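Long-range contacts in polyketide synthase III (Ectocarpus siliculosus, PDB 4B0N), which probably builds polyketide chains by acyl transfer and condensation, as a type III polyketide synthase linked to phlorotannin monomer biosynthesis in this brown alga: residues 85-90 against 354-359; 327-332 against 372-377; 90-95 against 360-365; 48-53 against 246-251. All blocks are in the same frame, centred on the assembly; numbering follows the deposited sequence.

Interaction 1 (85-90 against 354-359); sequences NSRIGS and DSWAVL
With chi1 at -72°, Arg87 sets its CG beside the backbone N; bends at chi2 and chi3 bring CD and NE over the rim of the Trp356 ring, and the guanidinium lies over the same face. In this thiolase-like fold the pair ties the loop after helix 79-84, in the N-terminal half of the chain, to helix 353-362 in the C-terminal half. The stack is a cation-pi interaction: Arg87 CZ stands 4.3 Å from the centroid of the Trp356 six-membered ring, close to the ring normal, with the two planes 28° apart. Arginine suits this exposed place because its whole length is used. CG lies 3.7 Å from CZ3 of Trp356 and adds apolar packing, while NH2 forms a salt bridge with Glu349, which probably limits how far the guanidinium can turn on the indole.

Behind this pair the contact is buried and mostly apolar, with carbonyl oxygens beside the methyl groups. Leu359 holds CG anti to its backbone N, and its CD1 packs on the loop, 3.6 Å from Ile88 CG1 and 3.5 Å from the carbonyl O of Ser86. The leucine and isoleucine side chains cross at about a right angle. The loop contains an ST turn: Ser86 OG, which also bonds to Tyr83 O, accepts a hydrogen bond from Ile88 N at 3.2 Å.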
# COMPACT_ATOMS: atom_id res chain seq x y z
N ASN A 85 -26.59 -5.22 -21.78
CA ASN A 85 -25.40 -5.58 -22.56
C ASN A 85 -24.14 -5.57 -21.69
O ASN A 85 -23.09 -5.04 -22.09
CB ASN A 85 -25.27 -4.64 -23.76
CG ASN A 85 -24.39 -5.21 -24.86
OD1 ASN A 85 -24.53 -6.37 -25.24
ND2 ASN A 85 -23.50 -4.38 -25.39
N SER A 86 -24.24 -6.16 -20.51
CA SER A 86 -23.14 -6.14 -19.53
C SER A 86 -22.59 -7.53 -19.21
O SER A 86 -21.49 -7.65 -18.67
CB SER A 86 -23.60 -5.45 -18.24
OG SER A 86 -24.57 -6.23 -17.55
N ARG A 87 -23.37 -8.56 -19.56
CA ARG A 87 -23.06 -9.96 -19.23
C ARG A 87 -23.06 -10.22 -17.72
O ARG A 87 -22.57 -11.25 -17.25
CB ARG A 87 -21.74 -10.42 -19.87
CG ARG A 87 -21.78 -10.61 -21.38
CD ARG A 87 -22.10 -12.05 -21.77
NE ARG A 87 -21.38 -12.47 -22.98
CZ ARG A 87 -21.33 -13.72 -23.43
NH1 ARG A 87 -21.96 -14.70 -22.78
NH2 ARG A 87 -20.64 -14.00 -24.53
N ILE A 88 -23.61 -9.27 -16.97
CA ILE A 88 -23.74 -9.38 -15.52
C ILE A 88 -25.21 -9.66 -15.17
O ILE A 88 -26.10 -8.89 -15.56
CB ILE A 88 -23.24 -8.11 -14.80
CG1 ILE A 88 -21.74 -7.93 -15.02
CG2 ILE A 88 -23.56 -8.16 -13.31
CD1 ILE A 88 -21.24 -6.51 -14.84
N GLY A 89 -25.44 -10.76 -14.47
CA GLY A 89 -26.79 -11.14 -14.06
C GLY A 89 -27.11 -10.65 -12.67
O GLY A 89 -28.27 -10.35 -12.36
N SER A 90 -26.08 -10.56 -11.83
CA SER A 90 -26.21 -10.16 -10.43
C SER A 90 -24.87 -9.70 -9.87
O SER A 90 -23.82 -9.98 -10.45
CB SER A 90 -26.75 -11.32 -9.60
OG SER A 90 -25.90 -12.45 -9.68
N ASP A 354 -14.57 -19.57 -17.11
CA ASP A 354 -14.49 -19.21 -15.69
C ASP A 354 -14.65 -17.70 -15.50
O ASP A 354 -15.32 -17.26 -14.57
CB ASP A 354 -13.17 -19.67 -15.08
CG ASP A 354 -12.99 -21.18 -15.10
OD1 ASP A 354 -13.95 -21.90 -14.74
OD2 ASP A 354 -11.89 -21.64 -15.47
N SER A 355 -14.03 -16.93 -16.40
CA SER A 355 -14.04 -15.47 -16.32
C SER A 355 -15.43 -14.88 -16.56
O SER A 355 -15.80 -13.89 -15.92
CB SER A 355 -13.02 -14.88 -17.30
OG SER A 355 -11.73 -15.41 -17.10
N TRP A 356 -16.18 -15.49 -17.48
CA TRP A 356 -17.56 -15.08 -17.74
C TRP A 356 -18.45 -15.41 -16.58
O TRP A 356 -19.35 -14.64 -16.23
CB TRP A 356 -18.10 -15.73 -19.01
CG TRP A 356 -17.47 -15.21 -20.28
CD1 TRP A 356 -16.63 -15.89 -21.15
CD2 TRP A 356 -17.62 -13.87 -20.86
NE1 TRP A 356 -16.26 -15.09 -22.20
CE2 TRP A 356 -16.82 -13.87 -22.09
CE3 TRP A 356 -18.32 -12.72 -20.51
CZ2 TRP A 356 -16.73 -12.75 -22.91
CZ3 TRP A 356 -18.22 -11.60 -21.34
CH2 TRP A 356 -17.44 -11.61 -22.51
N ALA A 357 -18.20 -16.57 -15.97
CA ALA A 357 -18.99 -17.07 -14.85
C ALA A 357 -18.90 -16.16 -13.62
O ALA A 357 -19.91 -15.87 -12.97
CB ALA A 357 -18.59 -18.49 -14.50
N VAL A 358 -17.68 -15.71 -13.31
CA VAL A 358 -17.46 -14.80 -12.19
C VAL A 358 -18.15 -13.47 -12.47
O VAL A 358 -18.92 -12.98 -11.65
CB VAL A 358 -15.95 -14.61 -11.91
CG1 VAL A 358 -15.70 -13.39 -11.02
CG2 VAL A 358 -15.38 -15.86 -11.26
N LEU A 359 -17.88 -12.92 -13.66
CA LEU A 359 -18.47 -11.66 -14.11
C LEU A 359 -20.00 -11.68 -14.05
O LEU A 359 -20.62 -10.74 -13.56
CB LEU A 359 -17.99 -11.35 -15.54
CG LEU A 359 -18.07 -9.95 -16.17
CD1 LEU A 359 -19.35 -9.75 -16.96
CD2 LEU A 359 -17.85 -8.84 -15.15

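Interaction 2 (327-332 against 372-377); sequences FWCVHP and FVLSRV
Strand 327-330, at one border of the C-terminal mixed sheet, turns Phe327 and Cys329 onto helix 369-385, where Val373, Leu374 and Val377 receive them. Segment 372-377 of the helix runs nearly antiparallel to strand 327-330, at 160°, with the axes 8.2 Å apart at their closest. Phe327 has CG between its backbone N and carbonyl carbon, the crowded position (chi1 64°), and one face of its ring meets Val377. CG1 of Val377 lies 3.7 Å from the centroid of the Phe327 ring, a CH-pi contact over the face. An alanine in place of Phe327 would probably leave that methyl group without the ring it rests on and Tyr392, which meets the ring edge-to-face, without its aromatic mate.

This is sheet-on-helix packing in the layered alpha/beta architecture of the thiolase fold, and the helix belongs to the layer between the two sheets; Met48 of strand 42-51 touches it too. Cysteine suits the middle of the contact because its slim, apolar thiol fits among three helix residues. Cys329 SG lies 3.8 Å from both Leu374 CA and Val377 CG2, and 3.9 Å from CG1 of Val373. Beyond the strand, Pro332 and Val373 meet tip to tip. There the proline CD is 3.8 Å from Val373 CG2, a rigid ring set against a branched side chain.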
# COMPACT_ATOMS: atom_id res chain seq x y z
N PHE A 327 -4.94 -23.67 -18.16
CA PHE A 327 -5.96 -22.72 -17.70
C PHE A 327 -5.52 -21.26 -17.77
O PHE A 327 -4.39 -20.92 -17.42
CB PHE A 327 -6.48 -23.08 -16.30
CG PHE A 327 -5.45 -23.01 -15.21
CD1 PHE A 327 -4.62 -24.09 -14.93
CD2 PHE A 327 -5.34 -21.87 -14.41
CE1 PHE A 327 -3.69 -24.03 -13.91
CE2 PHE A 327 -4.40 -21.80 -13.39
CZ PHE A 327 -3.58 -22.89 -13.13
N TRP A 328 -6.42 -20.41 -18.25
CA TRP A 328 -6.18 -18.98 -18.30
C TRP A 328 -7.14 -18.29 -17.38
O TRP A 328 -8.36 -18.45 -17.51
CB TRP A 328 -6.34 -18.44 -19.71
CG TRP A 328 -5.37 -19.00 -20.72
CD1 TRP A 328 -5.46 -20.21 -21.41
CD2 TRP A 328 -4.13 -18.37 -21.22
NE1 TRP A 328 -4.39 -20.37 -22.26
CE2 TRP A 328 -3.56 -19.31 -22.19
CE3 TRP A 328 -3.46 -17.18 -20.95
CZ2 TRP A 328 -2.37 -19.04 -22.86
CZ3 TRP A 328 -2.27 -16.92 -21.63
CH2 TRP A 328 -1.73 -17.83 -22.56
N CYS A 329 -6.61 -17.52 -16.43
CA CYS A 329 -7.43 -16.76 -15.50
C CYS A 329 -7.40 -15.27 -15.83
O CYS A 329 -6.59 -14.52 -15.28
CB CYS A 329 -7.01 -17.03 -14.06
SG CYS A 329 -7.48 -18.66 -13.45
N VAL A 330 -8.27 -14.86 -16.74
CA VAL A 330 -8.36 -13.47 -17.16
C VAL A 330 -9.25 -12.69 -16.19
O VAL A 330 -10.27 -13.20 -15.73
CB VAL A 330 -8.92 -13.33 -18.59
CG1 VAL A 330 -8.86 -11.88 -19.06
CG2 VAL A 330 -8.16 -14.22 -19.56
N HIS A 331 -8.83 -11.47 -15.87
CA HIS A 331 -9.57 -10.58 -14.99
C HIS A 331 -10.89 -10.17 -15.60
O HIS A 331 -10.92 -9.51 -16.64
CB HIS A 331 -8.72 -9.36 -14.64
CG HIS A 331 -9.49 -8.25 -13.97
ND1 HIS A 331 -9.90 -8.32 -12.69
CD2 HIS A 331 -9.91 -7.01 -14.45
CE1 HIS A 331 -10.56 -7.19 -12.36
NE2 HIS A 331 -10.56 -6.39 -13.44
N PRO A 332 -12.01 -10.57 -14.97
CA PRO A 332 -13.35 -10.26 -15.48
C PRO A 332 -13.75 -8.81 -15.17
O PRO A 332 -14.62 -8.56 -14.34
CB PRO A 332 -14.25 -11.24 -14.73
CG PRO A 332 -13.54 -11.51 -13.45
CD PRO A 332 -12.07 -11.35 -13.71
N PHE A 372 -11.37 -15.02 -7.58
CA PHE A 372 -12.62 -15.73 -7.77
C PHE A 372 -12.53 -16.69 -8.97
O PHE A 372 -12.92 -17.85 -8.86
CB PHE A 372 -13.79 -14.75 -7.94
CG PHE A 372 -14.38 -14.26 -6.64
CD1 PHE A 372 -13.69 -13.34 -5.85
CD2 PHE A 372 -15.62 -14.71 -6.22
CE1 PHE A 372 -14.24 -12.88 -4.66
CE2 PHE A 372 -16.17 -14.25 -5.03
CZ PHE A 372 -15.48 -13.34 -4.25
N VAL A 373 -12.02 -16.19 -10.09
CA VAL A 373 -11.78 -17.00 -11.29
C VAL A 373 -10.80 -18.12 -10.95
O VAL A 373 -11.05 -19.29 -11.25
CB VAL A 373 -11.21 -16.16 -12.46
CG1 VAL A 373 -11.01 -17.03 -13.69
CG2 VAL A 373 -12.12 -14.99 -12.78
N LEU A 374 -9.69 -17.74 -10.33
CA LEU A 374 -8.67 -18.68 -9.89
C LEU A 374 -9.27 -19.76 -9.00
O LEU A 374 -8.98 -20.95 -9.17
CB LEU A 374 -7.55 -17.91 -9.18
CG LEU A 374 -6.14 -18.48 -8.93
CD1 LEU A 374 -6.06 -19.14 -7.56
CD2 LEU A 374 -5.66 -19.42 -10.04
N SER A 375 -10.12 -19.35 -8.06
CA SER A 375 -10.80 -20.28 -7.15
C SER A 375 -12.03 -20.91 -7.80
O SER A 375 -13.02 -21.21 -7.12
CB SER A 375 -11.17 -19.60 -5.83
OG SER A 375 -11.79 -20.51 -4.94
N ARG A 376 -11.97 -21.10 -9.11
CA ARG A 376 -12.94 -21.90 -9.85
C ARG A 376 -12.17 -23.03 -10.51
O ARG A 376 -12.65 -24.17 -10.57
CB ARG A 376 -13.65 -21.07 -10.91
CG ARG A 376 -14.78 -20.20 -10.38
CD ARG A 376 -15.54 -19.56 -11.52
NE ARG A 376 -16.06 -20.55 -12.47
CZ ARG A 376 -17.25 -21.14 -12.36
NH1 ARG A 376 -18.05 -20.86 -11.34
NH2 ARG A 376 -17.63 -22.03 -13.27
N VAL A 377 -10.98 -22.69 -11.00
CA VAL A 377 -10.04 -23.65 -11.59
C VAL A 377 -9.58 -24.66 -10.54
O VAL A 377 -9.49 -25.85 -10.82
CB VAL A 377 -8.82 -22.91 -12.19
CG1 VAL A 377 -7.76 -23.90 -12.65
CG2 VAL A 377 -9.25 -22.03 -13.35

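Interaction 3 (90-95 against 360-365); sequences SRYFAV and GEYGNM. With ACD (arachidonic acid), chain D.
Strand 90-93 passes the C-terminal end of helix 353-362 and hydrogen-bonds two of its carbonyls: Ser90 N donates to Gly360 O at 3.2 Å, and Ser90 OG to Glu361 O at 3.0 Å, tilted 30° from the carbonyl plane. A serine thus serves with backbone and side chain together. Gly363, with positive phi, then turns the chain out of the helix.

Glu361 has CG anti to its backbone N (chi1 171°) and bends at chi2; its OE2 accepts from Tyr92 OH at 2.7 Å. This oxygen sits at the edge of the tyrosine ring, the ring and carboxylate planes 66° apart. Arg56 forms a salt bridge with Glu361 OE2 and a hydrogen bond with Tyr92 OH. A phenylalanine in place of Tyr92 would probably keep the ring packing but cost Glu361 and Arg56 the hydroxyl they share. Tyr92 CE1 also lies 3.4 Å from Tyr362 CD1, the rings oblique.

The side-chain ends of Arg91 and Phe93 line the arachidonic acid pocket: Arg91 NH1 lies 3.5 Å from C18 of the fatty acid, while Arg91 NE is hydrogen-bonded to Gln59. Strand 90-93 pairs with strand 55-58, while Tyr362 meets Phe372 of helix 369-385 edge-to-face.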
# COMPACT_ATOMS: atom_id res chain seq x y z
N SER A 90 -26.08 -10.56 -11.83
CA SER A 90 -26.21 -10.16 -10.43
C SER A 90 -24.87 -9.70 -9.87
O SER A 90 -23.82 -9.98 -10.45
CB SER A 90 -26.75 -11.32 -9.60
OG SER A 90 -25.90 -12.45 -9.68
N ARG A 91 -24.92 -8.99 -8.74
CA ARG A 91 -23.73 -8.62 -7.98
C ARG A 91 -24.07 -8.28 -6.53
O ARG A 91 -25.22 -8.00 -6.21
CB ARG A 91 -22.94 -7.49 -8.67
CG ARG A 91 -23.76 -6.30 -9.11
CD ARG A 91 -23.06 -5.51 -10.20
NE ARG A 91 -23.98 -4.53 -10.79
CZ ARG A 91 -23.94 -3.22 -10.56
NH1 ARG A 91 -23.02 -2.69 -9.77
NH2 ARG A 91 -24.83 -2.43 -11.15
N TYR A 92 -23.06 -8.33 -5.66
CA TYR A 92 -23.26 -8.22 -4.22
C TYR A 92 -22.88 -6.84 -3.67
O TYR A 92 -21.86 -6.26 -4.07
CB TYR A 92 -22.47 -9.30 -3.48
CG TYR A 92 -22.89 -10.72 -3.82
CD1 TYR A 92 -22.56 -11.29 -5.05
CD2 TYR A 92 -23.61 -11.49 -2.91
CE1 TYR A 92 -22.95 -12.58 -5.36
CE2 TYR A 92 -24.00 -12.78 -3.21
CZ TYR A 92 -23.66 -13.32 -4.44
OH TYR A 92 -24.05 -14.61 -4.75
N PHE A 93 -23.70 -6.32 -2.76
CA PHE A 93 -23.47 -5.03 -2.13
C PHE A 93 -23.56 -5.10 -0.60
O PHE A 93 -24.32 -5.89 -0.05
CB PHE A 93 -24.46 -3.98 -2.66
CG PHE A 93 -24.47 -3.84 -4.15
CD1 PHE A 93 -23.31 -3.54 -4.86
CD2 PHE A 93 -25.66 -4.00 -4.86
CE1 PHE A 93 -23.33 -3.41 -6.24
CE2 PHE A 93 -25.69 -3.87 -6.24
CZ PHE A 93 -24.53 -3.57 -6.93
N ALA A 94 -22.76 -4.26 0.06
CA ALA A 94 -22.75 -4.19 1.53
C ALA A 94 -23.85 -3.28 2.08
O ALA A 94 -24.17 -3.32 3.27
CB ALA A 94 -21.38 -3.73 2.02
N VAL A 95 -24.41 -2.45 1.21
CA VAL A 95 -25.43 -1.48 1.60
C VAL A 95 -26.79 -1.88 1.04
O VAL A 95 -26.88 -2.33 -0.11
CB VAL A 95 -25.07 -0.05 1.13
CG1 VAL A 95 -25.49 0.96 2.19
CG2 VAL A 95 -23.58 0.10 0.87
N GLY A 360 -20.60 -12.77 -14.54
CA GLY A 360 -22.05 -12.92 -14.56
C GLY A 360 -22.69 -12.99 -13.18
O GLY A 360 -23.80 -12.48 -12.97
N GLU A 361 -21.99 -13.62 -12.24
CA GLU A 361 -22.52 -13.85 -10.90
C GLU A 361 -22.17 -12.74 -9.92
O GLU A 361 -22.98 -12.40 -9.04
CB GLU A 361 -22.05 -15.22 -10.37
CG GLU A 361 -22.34 -15.52 -8.90
CD GLU A 361 -23.82 -15.49 -8.54
OE1 GLU A 361 -24.68 -15.62 -9.44
OE2 GLU A 361 -24.12 -15.33 -7.34
N TYR A 362 -20.98 -12.15 -10.07
CA TYR A 362 -20.44 -11.21 -9.09
C TYR A 362 -20.17 -9.80 -9.63
O TYR A 362 -20.05 -8.86 -8.84
CB TYR A 362 -19.14 -11.76 -8.49
CG TYR A 362 -19.24 -13.16 -7.91
CD1 TYR A 362 -19.92 -13.40 -6.72
CD2 TYR A 362 -18.62 -14.23 -8.55
CE1 TYR A 362 -19.99 -14.68 -6.19
CE2 TYR A 362 -18.69 -15.51 -8.03
CZ TYR A 362 -19.37 -15.74 -6.85
OH TYR A 362 -19.44 -17.01 -6.33
N GLY A 363 -20.06 -9.67 -10.95
CA GLY A 363 -19.60 -8.42 -11.56
C GLY A 363 -18.10 -8.23 -11.39
O GLY A 363 -17.38 -9.20 -11.12
N ASN A 364 -17.63 -7.00 -11.55
CA ASN A 364 -16.22 -6.67 -11.33
C ASN A 364 -15.97 -6.15 -9.92
O ASN A 364 -16.29 -5.01 -9.58
CB ASN A 364 -15.72 -5.68 -12.39
CG ASN A 364 -14.22 -5.44 -12.31
OD1 ASN A 364 -13.49 -6.15 -11.63
ND2 ASN A 364 -13.76 -4.41 -13.02
N MET A 365 -15.38 -7.01 -9.09
CA MET A 365 -15.12 -6.69 -7.69
C MET A 365 -13.74 -6.06 -7.49
O MET A 365 -13.29 -5.89 -6.36
CB MET A 365 -15.20 -7.95 -6.83
CG MET A 365 -16.51 -8.70 -6.91
SD MET A 365 -16.19 -10.45 -6.60
CE MET A 365 -17.65 -10.86 -5.66
C1 ACD D . -10.54 -0.49 -12.95
C2 ACD D . -9.82 0.06 -11.73
C3 ACD D . -10.76 0.05 -10.53
C4 ACD D . -10.49 1.24 -9.62
C5 ACD D . -11.67 1.46 -8.69
C6 ACD D . -11.66 2.46 -7.82
C7 ACD D . -12.85 2.65 -6.90
C8 ACD D . -13.95 3.44 -7.56
C9 ACD D . -15.21 3.26 -7.16
C10 ACD D . -16.33 4.04 -7.79
C11 ACD D . -17.30 3.10 -8.47
C12 ACD D . -18.60 3.21 -8.24
C13 ACD D . -19.56 2.26 -8.94
C14 ACD D . -20.53 1.66 -7.95
C15 ACD D . -21.32 0.67 -8.34
C16 ACD D . -22.30 0.04 -7.38
C17 ACD D . -23.64 0.76 -7.49
C18 ACD D . -24.70 -0.07 -8.19
C19 ACD D . -25.53 0.81 -9.11
C20 ACD D . -26.75 0.08 -9.62
O1 ACD D . -9.97 -1.35 -13.65

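Interaction 4 (48-53 against 246-251); sequences MAIGNP and GCAAAV
Ala49 and Ala249 form a hydrogen-bonded antiparallel pair at the heart of this contact. Ala249 N reaches Ala49 O at 2.9 Å with an N-H...O angle of 168°, and Ala49 N returns a bond to Ala249 O at 3.2 Å. Next to them Gly51 and Cys247 form a second such pair. Cys247 N donates to Gly51 O at 3.0 Å, while the bond from Gly51 N to Cys247 O is weak. The residues here are small. Ala49, Ala249 and Cys247 turn to the face covered by helix 121-146, and short side chains suit a sheet lying under a helix.

Against this tight backbone ladder stand the partly exposed Met48 and Ile50, which pair with Ala250 and Ala248 as non-hydrogen-bonded pairs on the face toward helix 369-385. The Met48 chain bends at chi3 (-85°), which brings CE to 3.8 Å from Ala250 CB. Ile50 is looser, its CG2 4.4 Å from the CB of Ala248. Past Gly51 the pairing gives out: Asn52 OD1 lies 3.8 Å from Gly246 CA, and Pro53 CD only skirts the Gly246 backbone.

Strand 42-51 is an outermost strand of the N-terminal five-stranded mixed sheet, and strand 245-255 lies next to it. A mixed sheet between two helical layers is characteristic of each half of the thiolase fold.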
# COMPACT_ATOMS: atom_id res chain seq x y z
N MET A 48 -7.48 -21.13 0.43
CA MET A 48 -8.15 -20.03 -0.26
C MET A 48 -9.63 -19.98 0.12
O MET A 48 -10.28 -21.02 0.25
CB MET A 48 -7.98 -20.19 -1.78
CG MET A 48 -8.61 -19.08 -2.61
SD MET A 48 -7.94 -18.99 -4.28
CE MET A 48 -6.48 -17.98 -3.99
N ALA A 49 -10.14 -18.77 0.32
CA ALA A 49 -11.56 -18.57 0.59
C ALA A 49 -12.09 -17.35 -0.14
O ALA A 49 -11.42 -16.32 -0.22
CB ALA A 49 -11.81 -18.45 2.09
N ILE A 50 -13.29 -17.49 -0.69
CA ILE A 50 -14.02 -16.36 -1.28
C ILE A 50 -15.13 -15.90 -0.35
O ILE A 50 -15.60 -16.66 0.50
CB ILE A 50 -14.59 -16.70 -2.68
CG1 ILE A 50 -15.47 -17.96 -2.64
CG2 ILE A 50 -13.46 -16.83 -3.70
CD1 ILE A 50 -16.40 -18.12 -3.82
N GLY A 51 -15.54 -14.65 -0.51
CA GLY A 51 -16.57 -14.06 0.35
C GLY A 51 -17.28 -12.90 -0.30
O GLY A 51 -16.75 -12.24 -1.20
N ASN A 52 -18.50 -12.65 0.16
CA ASN A 52 -19.33 -11.58 -0.38
C ASN A 52 -20.12 -10.85 0.69
O ASN A 52 -20.43 -11.42 1.74
CB ASN A 52 -20.27 -12.13 -1.45
CG ASN A 52 -19.55 -12.43 -2.75
OD1 ASN A 52 -18.84 -11.58 -3.27
ND2 ASN A 52 -19.74 -13.63 -3.26
N PRO A 53 -20.46 -9.57 0.44
CA PRO A 53 -21.35 -8.85 1.35
C PRO A 53 -22.78 -9.41 1.33
O PRO A 53 -23.08 -10.34 0.57
CB PRO A 53 -21.31 -7.41 0.83
CG PRO A 53 -20.92 -7.54 -0.60
CD PRO A 53 -19.95 -8.68 -0.63
N GLY A 246 -16.81 -7.41 -3.03
CA GLY A 246 -16.30 -8.77 -2.84
C GLY A 246 -15.02 -8.87 -2.03
O GLY A 246 -14.30 -7.89 -1.85
N CYS A 247 -14.73 -10.08 -1.55
CA CYS A 247 -13.52 -10.36 -0.79
C CYS A 247 -12.99 -11.77 -1.03
O CYS A 247 -13.75 -12.73 -1.14
CB CYS A 247 -13.75 -10.13 0.70
SG CYS A 247 -12.35 -10.56 1.77
N ALA A 248 -11.66 -11.88 -1.11
CA ALA A 248 -10.99 -13.16 -1.30
C ALA A 248 -9.66 -13.16 -0.57
O ALA A 248 -8.95 -12.15 -0.56
CB ALA A 248 -10.80 -13.45 -2.77
N ALA A 249 -9.32 -14.29 0.03
CA ALA A 249 -8.08 -14.42 0.78
C ALA A 249 -7.29 -15.66 0.36
O ALA A 249 -7.85 -16.63 -0.15
CB ALA A 249 -8.36 -14.45 2.28
N ALA A 250 -5.98 -15.61 0.59
CA ALA A 250 -5.09 -16.71 0.25
C ALA A 250 -3.97 -16.84 1.28
O ALA A 250 -3.34 -15.84 1.65
CB ALA A 250 -4.50 -16.52 -1.14
N VAL A 251 -3.75 -18.06 1.75
CA VAL A 251 -2.62 -18.35 2.63
C VAL A 251 -1.50 -18.92 1.78
O VAL A 251 -1.74 -19.74 0.89
CB VAL A 251 -3.00 -19.33 3.75
CG1 VAL A 251 -1.86 -19.45 4.76
CG2 VAL A 251 -4.27 -18.88 4.45

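Overall arrangement
Interactions 2 and 4 lie deepest: one sets a strand of the C-terminal sheet on helix 369-385 by apolar side chains, the other joins two strands of the N-terminal sheet by backbone bonds. The same helix reaches interaction 4, where Phe372 packs on Ile50 and Gly51. Interaction 1 is also largely buried apart from its exposed arginine, and interaction 3 is partly buried; they share Ser90 and helix 353-362 and bridge the N-terminal and C-terminal halves. They use polar and charged side chains, in a cation-pi stack and a tyrosine-carboxylate bond, and interaction 3 alone includes residues lining the arachidonic acid pocket. Ser355 OG, probably hydrogen-bonded to Val330 O, links interactions 1 and 2.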